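Long-range contacts in peptidoglycan-N-acetylglucosamine deacetylase BC_1974 (Bacillus cereus, PDB 5N1J), which removes the acetyl group from N-acetylglucosamine residues of peptidoglycan, releasing acetate in a metal-dependent hydrolysis: residues Y5-D10 with Q157-M162; F32-A37 with H54-H59; H63-L68 with P98-M103. All coordinates share one frame; numbering follows the deposited sequence.

Contact 1: Y5-D10 with Q157-M162; sequences YLTFDD and QEVILM. With ZN (zinc ion), chain E.
Tyr5 to Phe8 pair with Val159 to Met162 as neighbouring parallel strands, their short axes 4.8 Å apart and 22° from parallel. The ladder runs from Tyr5 N on Glu158 O to Asp9 N on Met162 O. Ile160 O takes two donors from one residue. Thr7 N binds it within the ladder, and Thr7 OG1 binds it at 2.7 Å from above the carbonyl plane. Thr7 chi1 of 70° sets the hydroxyl between its own N and carbonyl carbon, turned to the partner strand, while Thr7 CG2 meets Val159 CG1 at 3.8 Å. Thr7 OG1 also bonds to Arg97. On the same face, Leu161 lies across Asp9 at about a right angle. Its methyl CD1 comes within 3.2 Å of Asp9 OD2. Asp9 OD1 forms a salt bridge with Arg97. Asp9 is the inferred proton acceptor. Its backbone N is held by Met162 O and its OD1 by Arg97, which would fix the carboxylate in place. At the far end, a water links Tyr5 OH to Gln157 OE1.

Leu6, Phe8, Ile160 and Met162 make an apolar layer on the other face. Leu6 CD2 reaches Ile160 CD1 at 4.0 Å and also touches Met162 SD. Phe8 and Met162 run side by side, with SD 5.0 Å from the ring centroid in an oblique Met-aromatic contact. Beyond the ladder, Asp10 OD1 binds zinc at 2.1 Å.

These are strands of the parallel sheet in the NodB-type deacetylase fold. Helix 167-182 packs on the Leu6, Phe8, Ile160 and Met162 face. Strand 31-34 flanks 3-9, and strand 126-127 flanks 157-163.

Contact 2: F32-A37 with H54-H59; sequences FFLIGA and HYVGMH. With ZN (zinc ion), chain E.
Chi1 of -165° swings the His59 ring anti to its backbone N and carries NE2 to the zinc ion, while Ile35, with CG1 anti to its carbonyl carbon (chi1 -70°), runs alongside. Ile35 CG1 lies 4.0 Å from His59 CD2. His59 NE2 binds the zinc ion at 2.1 Å, and His59 ND1 is hydrogen-bonded to Arg97 O. The two ring nitrogens thus have separate partners, which would fix the rotation of the imidazole. The bond from ND1 to a carbonyl is consistent with a proton on ND1, leaving NE2 for the metal. The CB of His59 packs against Phe33 CB at 3.9 Å.

At the other end, Phe32 turns a ring edge toward the face of His54. The pair is an offset edge-to-face contact with planes at 81°. Phe32 CE2 does the touching, 3.7 Å from His54 CG. His54 ND1 is held by Ala30 N. Leu34 shares this side with Val56, and their methyls CD1 and CG1 meet closely at 3.5 Å.

The side chain of Phe33 points to the opposite face. Its CD1 passes 3.8 Å from Met58 O. Gly57 has no side chain, and the Phe33 ring lies close beside that position. The backbones form a parallel ladder, from Phe32 N on Tyr55 O to His59 N on Leu34 O. His59 N also bonds to Asp81 OD2, where the strand gives way to the loop leading to His63.

Strand 31-34 lies between 3-9 and 55-58 in the parallel sheet. Strands 31-34 and 55-58 are joined through helices 36-41 and 43-51 in a beta-alpha-beta crossover. Helices 16-25, 43-51 and 74-89 together cover the side holding Phe32, Leu34, Val56 and Met58.

Contact 3: H63-L68 with P98-M103; sequences HNFAKL and PPYGSM. With ZN (zinc ion), chain E; ACT (acetate ion), chain F.
Ring contacts centre on His63, which has Pro99 over one face and Tyr100 at an edge. Pro99 CB sits over the middle of the imidazole, 3.6 Å from its centroid, in a CH-pi contact. His63 in turn points an edge at the face of Tyr100, offset toward the rim, with the planes at 72°. His63 CE1 lies over that face. A chi1 of -154° sends the imidazole away from its own backbone N and brings it to both.

Apolar packing adds two contacts. The side chain of Leu68 crosses Pro99 at about a right angle, with Leu68 CD1 3.5 Å from Pro99 CG. Phe65 CD1 touches Tyr100 CD2 at 3.9 Å, the tyrosine atom lying near the plane of the phenylalanine ring. Met103 of a second subunit also packs on Phe65 and Tyr100.

Among polar contacts, Tyr100 OH is 3.1 Å from His63 O and 3.2 Å from His63 ND1. A water joins this hydroxyl to Phe65 N, at the start of helix 65-70. Asn64 is the N-cap of that helix, its OD1 accepting from Lys67 N and more weakly from Ala66 N. A type II turn over Pro98 to Gly101 presents Tyr100 N to the acetate, bonding OXT at 2.9 Å with an angle of 176°.

Zinc takes His63 NE2 and both acetate oxygens. The acetate probably came from the crystallisation liquor, but it is also a product of the reaction. An N-H aimed at a metal-bound oxygen would be placed to polarise a substrate carbonyl or steady an oxyanion there.

In the fold
The three contacts converge on one zinc ion. Asp10 comes from contact 1, His59 from contact 2 and His63 from contact 3, forming the Asp-His-His metal site of this deacetylase family. Asp10 OD1 lies 2.8 Å from His59 NE2 and 3.3 Å from His63 NE2. Contacts 1 and 2 share a sheet, with Phe8 O 2.8 Å from Phe33 N, and their centres are about 12 Å apart. Contact 3 is further out, its centre about 17 Å from that of contact 1. It abuts contact 2 where Pro99 CG meets His59 O at 3.3 Å. Asp9 and His163, the inferred acid-base pair, have side chains about 4 Å apart at their nearest atoms.

Contact 1: Y5-D10 with Q157-M162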
# COMPACT_ATOMS: atom_id res chain seq x y z
N TYR A 5 -16.42 19.51 22.45
CA TYR A 5 -17.34 18.41 22.69
C TYR A 5 -16.65 17.42 23.60
O TYR A 5 -15.83 16.61 23.15
CB TYR A 5 -17.75 17.73 21.38
CG TYR A 5 -18.43 18.63 20.39
CD1 TYR A 5 -19.82 18.73 20.36
CD2 TYR A 5 -17.70 19.38 19.48
CE1 TYR A 5 -20.46 19.56 19.44
CE2 TYR A 5 -18.32 20.21 18.57
CZ TYR A 5 -19.70 20.29 18.55
OH TYR A 5 -20.32 21.12 17.64
N LEU A 6 -16.94 17.53 24.89
CA LEU A 6 -16.48 16.54 25.85
C LEU A 6 -17.25 15.26 25.60
O LEU A 6 -18.48 15.28 25.53
CB LEU A 6 -16.70 17.02 27.29
CG LEU A 6 -15.79 18.10 27.84
CD1 LEU A 6 -16.37 18.64 29.13
CD2 LEU A 6 -14.39 17.53 28.07
N THR A 7 -16.54 14.15 25.44
CA THR A 7 -17.20 12.88 25.25
C THR A 7 -16.68 11.87 26.27
O THR A 7 -15.46 11.79 26.52
CB THR A 7 -17.04 12.36 23.80
OG1 THR A 7 -15.69 11.96 23.57
CG2 THR A 7 -17.42 13.46 22.80
N PHE A 8 -17.60 11.11 26.85
CA PHE A 8 -17.30 10.18 27.93
C PHE A 8 -17.70 8.76 27.54
O PHE A 8 -18.86 8.49 27.23
CB PHE A 8 -18.01 10.63 29.22
CG PHE A 8 -17.55 11.98 29.72
CD1 PHE A 8 -16.38 12.10 30.47
CD2 PHE A 8 -18.28 13.14 29.42
CE1 PHE A 8 -15.94 13.36 30.91
CE2 PHE A 8 -17.86 14.39 29.86
CZ PHE A 8 -16.68 14.50 30.61
N ASP A 9 -16.71 7.87 27.51
CA ASP A 9 -16.88 6.49 27.06
C ASP A 9 -16.94 5.50 28.22
O ASP A 9 -16.35 5.73 29.28
CB ASP A 9 -15.70 6.07 26.15
CG ASP A 9 -15.75 6.72 24.76
OD1 ASP A 9 -16.59 7.60 24.54
OD2 ASP A 9 -14.92 6.32 23.90
N ASP A 10 -17.63 4.38 27.97
CA ASP A 10 -17.54 3.13 28.73
C ASP A 10 -18.49 3.06 29.91
O ASP A 10 -18.48 2.07 30.66
CB ASP A 10 -16.10 2.86 29.24
CG ASP A 10 -15.10 2.54 28.12
OD1 ASP A 10 -15.42 2.58 26.91
OD2 ASP A 10 -13.94 2.25 28.48
N GLN A 157 -13.18 23.42 16.48
CA GLN A 157 -13.94 22.28 16.98
C GLN A 157 -13.00 21.22 17.53
O GLN A 157 -12.10 20.77 16.84
CB GLN A 157 -14.81 21.68 15.88
CG GLN A 157 -15.71 22.68 15.17
CD GLN A 157 -16.20 22.17 13.84
OE1 GLN A 157 -17.40 22.10 13.58
NE2 GLN A 157 -15.26 21.80 12.97
N GLU A 158 -13.22 20.79 18.77
CA GLU A 158 -12.41 19.72 19.33
C GLU A 158 -13.33 18.70 19.95
O GLU A 158 -14.26 19.06 20.66
CB GLU A 158 -11.42 20.26 20.37
CG GLU A 158 -10.41 21.29 19.83
CD GLU A 158 -9.24 20.65 19.11
OE1 GLU A 158 -9.25 19.41 18.94
OE2 GLU A 158 -8.31 21.38 18.73
N VAL A 159 -13.08 17.42 19.66
CA VAL A 159 -13.84 16.34 20.27
C VAL A 159 -12.91 15.58 21.21
O VAL A 159 -11.93 14.95 20.76
CB VAL A 159 -14.41 15.37 19.21
CG1 VAL A 159 -15.16 14.23 19.89
CG2 VAL A 159 -15.31 16.10 18.24
N ILE A 160 -13.22 15.63 22.50
CA ILE A 160 -12.30 15.18 23.54
C ILE A 160 -12.72 13.82 24.08
O ILE A 160 -13.85 13.64 24.52
CB ILE A 160 -12.22 16.21 24.68
CG1 ILE A 160 -11.81 17.57 24.12
CG2 ILE A 160 -11.24 15.77 25.75
CD1 ILE A 160 -12.13 18.73 25.03
N LEU A 161 -11.80 12.86 24.03
CA LEU A 161 -12.03 11.51 24.53
C LEU A 161 -11.67 11.41 25.99
O LEU A 161 -10.49 11.59 26.34
CB LEU A 161 -11.20 10.47 23.74
CG LEU A 161 -11.19 9.04 24.30
CD1 LEU A 161 -12.59 8.44 24.28
CD2 LEU A 161 -10.21 8.13 23.56
N MET A 162 -12.67 11.11 26.83
CA MET A 162 -12.44 10.73 28.22
C MET A 162 -13.27 9.51 28.59
O MET A 162 -14.13 9.07 27.83
CB MET A 162 -12.77 11.90 29.15
CG MET A 162 -11.99 13.17 28.80
SD MET A 162 -12.30 14.51 29.96
CE MET A 162 -11.33 13.98 31.37
ZN ZN E . -14.24 2.20 25.18
O HOH W 1 -19.29 22.99 15.97
O HOH W 2 -12.41 2.10 26.35

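Contact 2: F32-A37 with H54-H59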
# COMPACT_ATOMS: atom_id res chain seq x y z
N PHE A 32 -22.23 11.27 25.87
CA PHE A 32 -21.92 10.02 26.57
C PHE A 32 -22.11 8.85 25.64
O PHE A 32 -23.15 8.75 24.98
CB PHE A 32 -22.81 9.85 27.80
CG PHE A 32 -22.54 10.85 28.88
CD1 PHE A 32 -21.61 10.57 29.88
CD2 PHE A 32 -23.20 12.06 28.89
CE1 PHE A 32 -21.35 11.49 30.88
CE2 PHE A 32 -22.94 12.99 29.90
CZ PHE A 32 -22.02 12.71 30.89
N PHE A 33 -21.11 7.98 25.58
CA PHE A 33 -21.19 6.78 24.76
C PHE A 33 -21.22 5.55 25.66
O PHE A 33 -20.22 5.23 26.32
CB PHE A 33 -20.02 6.72 23.77
CG PHE A 33 -20.06 7.80 22.72
CD1 PHE A 33 -20.99 7.76 21.69
CD2 PHE A 33 -19.17 8.87 22.78
CE1 PHE A 33 -21.03 8.75 20.72
CE2 PHE A 33 -19.20 9.86 21.82
CZ PHE A 33 -20.14 9.81 20.79
N LEU A 34 -22.35 4.86 25.69
CA LEU A 34 -22.62 3.87 26.73
C LEU A 34 -22.45 2.44 26.27
O LEU A 34 -22.78 2.10 25.14
CB LEU A 34 -24.05 4.05 27.27
CG LEU A 34 -24.45 5.46 27.68
CD1 LEU A 34 -25.82 5.46 28.37
CD2 LEU A 34 -23.41 6.07 28.60
N ILE A 35 -21.98 1.59 27.18
CA ILE A 35 -21.89 0.16 26.94
C ILE A 35 -23.18 -0.51 27.40
O ILE A 35 -23.65 -0.22 28.51
CB ILE A 35 -20.68 -0.46 27.66
CG1 ILE A 35 -19.38 0.01 27.00
CG2 ILE A 35 -20.77 -1.99 27.65
CD1 ILE A 35 -18.11 -0.27 27.87
N GLY A 36 -23.76 -1.36 26.55
CA GLY A 36 -25.02 -2.03 26.83
C GLY A 36 -25.19 -2.57 28.24
O GLY A 36 -26.21 -2.32 28.89
N ALA A 37 -24.18 -3.29 28.73
CA ALA A 37 -24.28 -3.91 30.05
C ALA A 37 -24.43 -2.86 31.14
O ALA A 37 -25.08 -3.09 32.16
CB ALA A 37 -23.05 -4.79 30.33
N HIS A 54 -27.70 16.26 27.84
CA HIS A 54 -26.53 15.65 27.19
C HIS A 54 -26.97 14.69 26.09
O HIS A 54 -28.10 14.22 26.08
CB HIS A 54 -25.68 14.94 28.24
CG HIS A 54 -25.38 15.78 29.44
ND1 HIS A 54 -24.52 16.86 29.39
CD2 HIS A 54 -25.86 15.74 30.70
CE1 HIS A 54 -24.48 17.44 30.57
NE2 HIS A 54 -25.28 16.77 31.39
N TYR A 55 -26.07 14.42 25.14
CA TYR A 55 -26.35 13.43 24.12
C TYR A 55 -25.97 12.06 24.66
O TYR A 55 -24.94 11.91 25.31
CB TYR A 55 -25.58 13.72 22.83
CG TYR A 55 -25.99 12.80 21.70
CD1 TYR A 55 -27.10 13.10 20.91
CD2 TYR A 55 -25.26 11.64 21.41
CE1 TYR A 55 -27.49 12.27 19.87
CE2 TYR A 55 -25.64 10.80 20.37
CZ TYR A 55 -26.75 11.12 19.61
OH TYR A 55 -27.14 10.30 18.57
N VAL A 56 -26.82 11.07 24.38
CA VAL A 56 -26.51 9.68 24.74
C VAL A 56 -26.41 8.84 23.48
O VAL A 56 -27.39 8.71 22.74
CB VAL A 56 -27.56 9.09 25.67
CG1 VAL A 56 -27.26 7.61 25.97
CG2 VAL A 56 -27.66 9.92 26.97
N GLY A 57 -25.22 8.30 23.21
CA GLY A 57 -24.98 7.43 22.07
C GLY A 57 -24.43 6.07 22.47
O GLY A 57 -24.37 5.75 23.65
N MET A 58 -24.01 5.27 21.48
CA MET A 58 -23.71 3.85 21.70
C MET A 58 -22.21 3.55 21.63
O MET A 58 -21.51 4.12 20.81
CB MET A 58 -24.45 2.98 20.68
CG MET A 58 -25.97 2.90 20.86
SD MET A 58 -26.87 4.31 20.16
CE MET A 58 -26.36 4.21 18.44
N HIS A 59 -21.75 2.64 22.49
CA HIS A 59 -20.34 2.26 22.54
C HIS A 59 -20.21 0.72 22.53
O HIS A 59 -19.19 0.18 22.95
CB HIS A 59 -19.68 2.86 23.79
CG HIS A 59 -18.17 2.83 23.75
ND1 HIS A 59 -17.45 3.18 22.63
CD2 HIS A 59 -17.26 2.50 24.71
CE1 HIS A 59 -16.15 3.06 22.89
NE2 HIS A 59 -16.01 2.66 24.15
ZN ZN E . -14.24 2.20 25.18
O HOH W 2 -12.41 2.10 26.35

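Contact 3: H63-L68 with P98-M103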
# COMPACT_ATOMS: atom_id res chain seq x y z
N HIS A 63 -17.73 -4.55 23.75
CA HIS A 63 -16.47 -3.81 23.72
C HIS A 63 -15.33 -4.76 23.35
O HIS A 63 -14.20 -4.60 23.80
CB HIS A 63 -16.19 -3.13 25.06
CG HIS A 63 -15.31 -1.91 24.97
ND1 HIS A 63 -13.94 -1.99 24.82
CD2 HIS A 63 -15.60 -0.60 25.05
CE1 HIS A 63 -13.43 -0.77 24.79
NE2 HIS A 63 -14.42 0.10 24.95
N ASN A 64 -15.66 -5.77 22.54
CA ASN A 64 -14.72 -6.83 22.19
C ASN A 64 -14.24 -6.64 20.76
O ASN A 64 -15.01 -6.81 19.82
CB ASN A 64 -15.39 -8.20 22.38
CG ASN A 64 -14.45 -9.37 22.14
OD1 ASN A 64 -13.72 -9.41 21.15
ND2 ASN A 64 -14.47 -10.35 23.05
N PHE A 65 -12.96 -6.28 20.62
CA PHE A 65 -12.35 -5.98 19.31
C PHE A 65 -12.56 -7.08 18.27
O PHE A 65 -12.87 -6.78 17.12
CB PHE A 65 -10.84 -5.72 19.48
CG PHE A 65 -10.15 -5.23 18.22
CD1 PHE A 65 -10.05 -3.87 17.96
CD2 PHE A 65 -9.60 -6.12 17.32
CE1 PHE A 65 -9.42 -3.41 16.81
CE2 PHE A 65 -8.97 -5.67 16.17
CZ PHE A 65 -8.88 -4.32 15.91
N ALA A 66 -12.39 -8.34 18.67
CA ALA A 66 -12.49 -9.46 17.74
C ALA A 66 -13.94 -9.61 17.24
O ALA A 66 -14.18 -9.86 16.06
CB ALA A 66 -12.01 -10.76 18.40
N LYS A 67 -14.89 -9.44 18.15
CA LYS A 67 -16.30 -9.63 17.79
C LYS A 67 -16.78 -8.50 16.89
O LYS A 67 -17.50 -8.73 15.90
CB LYS A 67 -17.16 -9.70 19.05
CG LYS A 67 -16.98 -11.01 19.82
CD LYS A 67 -17.85 -11.04 21.07
CE LYS A 67 -17.73 -12.41 21.74
NZ LYS A 67 -18.57 -12.49 22.98
N LEU A 68 -16.40 -7.29 17.25
CA LEU A 68 -16.88 -6.09 16.56
C LEU A 68 -16.36 -5.97 15.13
O LEU A 68 -17.12 -5.65 14.22
CB LEU A 68 -16.49 -4.85 17.36
CG LEU A 68 -17.20 -4.67 18.70
CD1 LEU A 68 -16.45 -3.65 19.56
CD2 LEU A 68 -18.66 -4.27 18.47
N PRO A 98 -16.69 3.99 18.19
CA PRO A 98 -16.11 2.65 18.09
C PRO A 98 -15.24 2.33 19.30
O PRO A 98 -14.40 3.15 19.64
CB PRO A 98 -15.23 2.71 16.82
CG PRO A 98 -15.58 3.97 16.12
CD PRO A 98 -16.23 4.91 17.13
N PRO A 99 -15.44 1.18 19.93
CA PRO A 99 -14.42 0.77 20.90
C PRO A 99 -13.05 0.71 20.23
O PRO A 99 -12.95 0.19 19.12
CB PRO A 99 -14.90 -0.62 21.35
CG PRO A 99 -16.44 -0.52 21.21
CD PRO A 99 -16.63 0.31 19.95
N TYR A 100 -12.05 1.31 20.87
CA TYR A 100 -10.67 1.37 20.37
C TYR A 100 -10.50 2.25 19.12
O TYR A 100 -9.43 2.24 18.50
CB TYR A 100 -10.13 -0.05 20.07
CG TYR A 100 -10.42 -1.02 21.18
CD1 TYR A 100 -9.66 -1.01 22.35
CD2 TYR A 100 -11.46 -1.94 21.08
CE1 TYR A 100 -9.93 -1.90 23.39
CE2 TYR A 100 -11.74 -2.82 22.10
CZ TYR A 100 -10.97 -2.80 23.26
OH TYR A 100 -11.26 -3.68 24.27
N GLY A 101 -11.53 3.01 18.76
CA GLY A 101 -11.45 3.85 17.58
C GLY A 101 -11.71 3.07 16.29
O GLY A 101 -11.62 1.84 16.28
N SER A 102 -12.02 3.77 15.21
CA SER A 102 -12.47 3.13 13.97
C SER A 102 -11.33 2.57 13.12
O SER A 102 -11.57 1.82 12.17
CB SER A 102 -13.26 4.12 13.11
OG SER A 102 -12.38 5.12 12.63
N MET A 103 -10.09 2.94 13.47
CA MET A 103 -8.93 2.65 12.63
C MET A 103 -8.00 1.65 13.31
O MET A 103 -7.42 1.95 14.35
CB MET A 103 -8.18 3.97 12.32
CG MET A 103 -6.84 3.81 11.61
SD MET A 103 -7.04 3.34 9.90
CE MET A 103 -7.80 4.81 9.20
ZN ZN E . -14.24 2.20 25.18
C ACT F . -12.90 3.81 23.58
O ACT F . -13.50 4.20 24.62
OXT ACT F . -12.77 2.57 23.42
CH3 ACT F . -12.35 4.79 22.59
O HOH W 3 -11.09 -6.21 22.99
O HOH W 2 -12.41 2.10 26.35